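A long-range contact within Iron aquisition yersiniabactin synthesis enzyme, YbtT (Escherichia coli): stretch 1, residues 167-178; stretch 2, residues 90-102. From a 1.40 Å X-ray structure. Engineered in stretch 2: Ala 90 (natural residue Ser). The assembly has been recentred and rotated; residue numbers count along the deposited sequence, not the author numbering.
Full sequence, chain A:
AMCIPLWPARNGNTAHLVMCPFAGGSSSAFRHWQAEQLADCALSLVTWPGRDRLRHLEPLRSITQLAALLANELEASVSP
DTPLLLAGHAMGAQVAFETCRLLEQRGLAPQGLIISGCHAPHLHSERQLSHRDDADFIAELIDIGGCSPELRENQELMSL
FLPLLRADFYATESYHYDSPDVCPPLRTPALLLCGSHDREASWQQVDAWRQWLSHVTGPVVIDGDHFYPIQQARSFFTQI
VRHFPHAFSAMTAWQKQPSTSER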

# COMPACT_ATOMS: atom_id res chain seq x y z
N ALA A 167 -6.04 0.35 14.98
CA ALA A 167 -6.87 -0.38 14.03
C ALA A 167 -6.05 -0.80 12.81
O ALA A 167 -6.08 -1.96 12.38
CB ALA A 167 -8.06 0.48 13.61
N ASP A 168 -5.28 0.14 12.25
CA ASP A 168 -4.48 -0.16 11.07
C ASP A 168 -3.45 -1.24 11.39
O ASP A 168 -3.27 -2.20 10.62
CB ASP A 168 -3.72 1.09 10.58
CG ASP A 168 -4.60 2.17 9.97
OD1 ASP A 168 -5.83 2.04 9.87
OD2 ASP A 168 -3.99 3.21 9.60
N PHE A 169 -2.72 -1.09 12.50
CA PHE A 169 -1.67 -2.05 12.84
C PHE A 169 -2.26 -3.42 13.21
O PHE A 169 -1.66 -4.45 12.89
CB PHE A 169 -0.73 -1.48 13.90
CG PHE A 169 0.36 -0.63 13.31
CD1 PHE A 169 1.54 -1.23 12.91
CD2 PHE A 169 0.22 0.73 13.17
CE1 PHE A 169 2.55 -0.46 12.36
CE2 PHE A 169 1.25 1.48 12.61
CZ PHE A 169 2.38 0.88 12.23
N TYR A 170 -3.42 -3.44 13.85
CA TYR A 170 -4.08 -4.72 14.09
C TYR A 170 -4.44 -5.40 12.77
O TYR A 170 -4.19 -6.60 12.59
CB TYR A 170 -5.31 -4.58 15.00
CG TYR A 170 -5.97 -5.93 15.20
CD1 TYR A 170 -6.95 -6.40 14.33
CD2 TYR A 170 -5.56 -6.77 16.22
CE1 TYR A 170 -7.50 -7.64 14.48
CE2 TYR A 170 -6.12 -8.02 16.39
CZ TYR A 170 -7.07 -8.45 15.51
OH TYR A 170 -7.64 -9.70 15.66
N ALA A 171 -4.98 -4.64 11.82
CA ALA A 171 -5.32 -5.23 10.52
C ALA A 171 -4.09 -5.83 9.87
O ALA A 171 -4.12 -6.95 9.36
CB ALA A 171 -5.91 -4.16 9.61
N THR A 172 -3.00 -5.06 9.83
CA THR A 172 -1.85 -5.50 9.06
C THR A 172 -1.11 -6.65 9.75
O THR A 172 -0.54 -7.49 9.06
CB THR A 172 -0.93 -4.30 8.75
OG1 THR A 172 0.00 -4.67 7.73
CG2 THR A 172 -0.13 -3.86 9.94
N GLU A 173 -1.11 -6.69 11.09
CA GLU A 173 -0.41 -7.76 11.80
C GLU A 173 -1.22 -9.06 11.87
O GLU A 173 -0.64 -10.16 11.88
CB GLU A 173 0.00 -7.26 13.19
CG GLU A 173 1.06 -6.18 13.10
CD GLU A 173 1.46 -5.59 14.42
OE1 GLU A 173 0.91 -5.97 15.48
OE2 GLU A 173 2.33 -4.69 14.38
N SER A 174 -2.54 -8.96 11.90
CA SER A 174 -3.39 -10.15 11.98
C SER A 174 -3.56 -10.81 10.62
O SER A 174 -4.09 -11.93 10.56
CB SER A 174 -4.74 -9.81 12.59
OG SER A 174 -5.50 -8.95 11.76
N TYR A 175 -3.13 -10.15 9.55
CA TYR A 175 -3.19 -10.67 8.19
C TYR A 175 -2.07 -11.68 7.99
O TYR A 175 -0.89 -11.32 8.03
CB TYR A 175 -3.07 -9.51 7.20
CG TYR A 175 -3.02 -9.93 5.75
CD1 TYR A 175 -1.81 -9.99 5.07
CD2 TYR A 175 -4.16 -10.29 5.07
CE1 TYR A 175 -1.76 -10.36 3.76
CE2 TYR A 175 -4.11 -10.66 3.74
CZ TYR A 175 -2.90 -10.70 3.09
OH TYR A 175 -2.78 -11.06 1.77
N HIS A 176 -2.45 -12.94 7.78
CA HIS A 176 -1.47 -14.00 7.68
C HIS A 176 -2.17 -15.26 7.21
O HIS A 176 -3.29 -15.55 7.65
CB HIS A 176 -0.83 -14.27 9.05
CG HIS A 176 0.17 -15.39 9.03
ND1 HIS A 176 -0.13 -16.65 9.49
CD2 HIS A 176 1.44 -15.43 8.58
CE1 HIS A 176 0.93 -17.43 9.34
NE2 HIS A 176 1.90 -16.71 8.79
N TYR A 177 -1.50 -15.99 6.33
CA TYR A 177 -1.96 -17.29 5.87
C TYR A 177 -0.95 -18.35 6.26
O TYR A 177 0.26 -18.10 6.31
CB TYR A 177 -2.09 -17.32 4.35
CG TYR A 177 -3.16 -16.43 3.77
CD1 TYR A 177 -4.49 -16.82 3.74
CD2 TYR A 177 -2.83 -15.20 3.20
CE1 TYR A 177 -5.46 -16.01 3.18
CE2 TYR A 177 -3.79 -14.39 2.64
CZ TYR A 177 -5.11 -14.79 2.63
OH TYR A 177 -6.07 -13.97 2.06
N ASP A 178 -1.43 -19.57 6.51
CA ASP A 178 -0.51 -20.61 6.94
C ASP A 178 0.47 -21.00 5.84
O ASP A 178 1.62 -21.33 6.14
CB ASP A 178 -1.27 -21.85 7.43
CG ASP A 178 -1.87 -21.65 8.80
OD1 ASP A 178 -1.43 -20.73 9.52
OD2 ASP A 178 -2.78 -22.43 9.16
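Stretch 2 (90-102) AMGAQVAFETCRL

Stretch 2 is almost entirely helix, running from Met 91 to Leu 102 and continuing beyond it, and it crosses the helix 167-174 near Thr 172 at 60° between N-to-C directions. The axes come no closer than 10.1 Å. The two stretches are nearest where Thr 172 faces Met 91, 5.5 Å apart from CA to CA. From there the backbones separate, and long side chains, Tyr 175 and Tyr 177 against Glu 98 and Arg 101, span the widening gap.

Ala 90, an engineered residue with phi/psi of 58/-124, holds the N-cap position and does not touch stretch 1. Met 91 opens the contact. Its side chain is fully extended, all three chi angles t, and reaches back along the first helix: Met 91 SD lies 3.8 Å from Asp 168 O, and Met 91 CE ends 4.4 Å from Ala 171 CB. Met 91 CB, nearer the backbone, packs 3.6 Å from Thr 172 OG1.

Gly 92 and Ala 93 make no contact, and one helical turn brings Gln 94 round to the interface. Its amide is read at both ends by a single residue: Thr 172 OG1 donates a short hydrogen bond of 2.6 Å to Gln 94 OE1, while Gln 94 NE2 gives a weak one of 3.4 Å to Thr 172 O. The aliphatic part of the same side chain serves a second partner, with Gln 94 CB over one face of the Tyr 175 ring, 4.3 Å from its centroid, in a CH-pi contact.

Val 95 points away and Ala 96 is out of reach. Phe 97 returns with a modest contribution, Phe 97 CD2 lying 3.4 Å from Tyr 175 OH, which sits at the edge of the phenylalanine ring.

Glu 98 is the polar hub. Two tyrosines, two residues apart on an extended backbone, both point toward this helix and converge on one carboxylate oxygen: Tyr 175 OH and Tyr 177 OH each donate to Glu 98 OE2 at 2.7 Å. The other oxygen is engaged within stretch 2, where Arg 101 NH1 forms a salt bridge with Glu 98 OE1 at 2.6 Å.

Thr 99 and Cys 100 are again out of reach. Arg 101 closes the contact, Arg 101 NH1 making a weak hydrogen bond of 2.9 Å to Tyr 177 OH. The rule is legible in the spacing: positions 91, 94, 97, 98 and 101 form one stripe, matched to a helix that gives way to an extended loop, with Tyr 175 and Tyr 177 toward stretch 2 and His 176 away.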

# COMPACT_ATOMS: atom_id res chain seq x y z
N ALA A 90 3.91 -1.41 2.31
CA ALA A 90 3.75 -1.95 3.66
C ALA A 90 2.32 -2.48 3.79
O ALA A 90 1.91 -3.30 2.95
CB ALA A 90 4.23 -0.95 4.71
N MET A 91 1.52 -2.03 4.76
CA MET A 91 0.14 -2.49 4.86
C MET A 91 -0.58 -2.36 3.53
O MET A 91 -1.43 -3.19 3.18
CB MET A 91 -0.61 -1.65 5.90
CG MET A 91 -2.11 -1.78 5.89
SD MET A 91 -2.82 -0.71 7.16
CE MET A 91 -4.55 -1.01 6.88
N GLY A 92 -0.31 -1.27 2.81
CA GLY A 92 -1.00 -1.04 1.55
C GLY A 92 -0.72 -2.11 0.52
O GLY A 92 -1.56 -2.36 -0.34
N ALA A 93 0.45 -2.74 0.58
CA ALA A 93 0.73 -3.83 -0.35
C ALA A 93 -0.21 -5.01 -0.11
O ALA A 93 -0.62 -5.68 -1.06
CB ALA A 93 2.18 -4.28 -0.23
N GLN A 94 -0.55 -5.27 1.15
CA GLN A 94 -1.46 -6.36 1.47
C GLN A 94 -2.84 -6.07 0.90
O GLN A 94 -3.48 -6.95 0.31
CB GLN A 94 -1.54 -6.57 2.98
CG GLN A 94 -0.21 -6.86 3.66
CD GLN A 94 -0.27 -6.68 5.15
OE1 GLN A 94 -1.05 -5.88 5.66
NE2 GLN A 94 0.57 -7.41 5.87
N VAL A 95 -3.32 -4.84 1.07
CA VAL A 95 -4.61 -4.46 0.52
C VAL A 95 -4.59 -4.50 -1.00
O VAL A 95 -5.53 -5.00 -1.63
CB VAL A 95 -5.07 -3.09 1.05
CG1 VAL A 95 -6.41 -2.72 0.41
CG2 VAL A 95 -5.21 -3.11 2.57
N ALA A 96 -3.52 -3.99 -1.62
CA ALA A 96 -3.41 -4.00 -3.07
C ALA A 96 -3.43 -5.42 -3.61
O ALA A 96 -4.12 -5.71 -4.60
CB ALA A 96 -2.13 -3.29 -3.51
N PHE A 97 -2.70 -6.33 -2.96
CA PHE A 97 -2.70 -7.73 -3.35
C PHE A 97 -4.09 -8.34 -3.26
O PHE A 97 -4.58 -8.96 -4.22
CB PHE A 97 -1.72 -8.49 -2.45
CG PHE A 97 -1.76 -9.98 -2.61
CD1 PHE A 97 -1.38 -10.58 -3.79
CD2 PHE A 97 -2.17 -10.78 -1.57
CE1 PHE A 97 -1.39 -11.98 -3.91
CE2 PHE A 97 -2.18 -12.16 -1.69
CZ PHE A 97 -1.80 -12.75 -2.86
N GLU A 98 -4.77 -8.16 -2.12
CA GLU A 98 -6.10 -8.76 -1.95
C GLU A 98 -7.13 -8.12 -2.88
O GLU A 98 -8.04 -8.80 -3.37
CB GLU A 98 -6.52 -8.70 -0.48
CG GLU A 98 -5.71 -9.59 0.47
CD GLU A 98 -5.96 -11.06 0.28
OE1 GLU A 98 -6.98 -11.44 -0.34
OE2 GLU A 98 -5.10 -11.85 0.75
N THR A 99 -6.98 -6.83 -3.17
CA THR A 99 -7.83 -6.17 -4.15
C THR A 99 -7.60 -6.75 -5.54
O THR A 99 -8.56 -7.04 -6.27
CB THR A 99 -7.56 -4.66 -4.14
OG1 THR A 99 -7.83 -4.12 -2.84
CG2 THR A 99 -8.44 -3.93 -5.15
N CYS A 100 -6.34 -6.94 -5.90
CA CYS A 100 -6.00 -7.50 -7.19
C CYS A 100 -6.55 -8.91 -7.31
O CYS A 100 -7.05 -9.29 -8.39
CB CYS A 100 -4.48 -7.49 -7.36
SG CYS A 100 -3.92 -7.78 -9.07
N ARG A 101 -6.51 -9.68 -6.23
CA ARG A 101 -7.08 -11.03 -6.22
C ARG A 101 -8.55 -10.99 -6.60
O ARG A 101 -9.00 -11.74 -7.47
CB ARG A 101 -6.87 -11.65 -4.84
CG ARG A 101 -7.41 -13.05 -4.62
CD ARG A 101 -6.67 -13.77 -3.44
NE ARG A 101 -7.55 -14.74 -2.81
CZ ARG A 101 -7.82 -14.83 -1.51
NH1 ARG A 101 -7.25 -14.01 -0.63
NH2 ARG A 101 -8.66 -15.76 -1.07
N LEU A 102 -9.32 -10.09 -5.98
CA LEU A 102 -10.74 -10.01 -6.28
C LEU A 102 -10.99 -9.57 -7.72
O LEU A 102 -11.85 -10.14 -8.40
CB LEU A 102 -11.42 -9.03 -5.31
CG LEU A 102 -11.43 -9.46 -3.84
CD1 LEU A 102 -11.94 -8.37 -2.94
CD2 LEU A 102 -12.27 -10.74 -3.62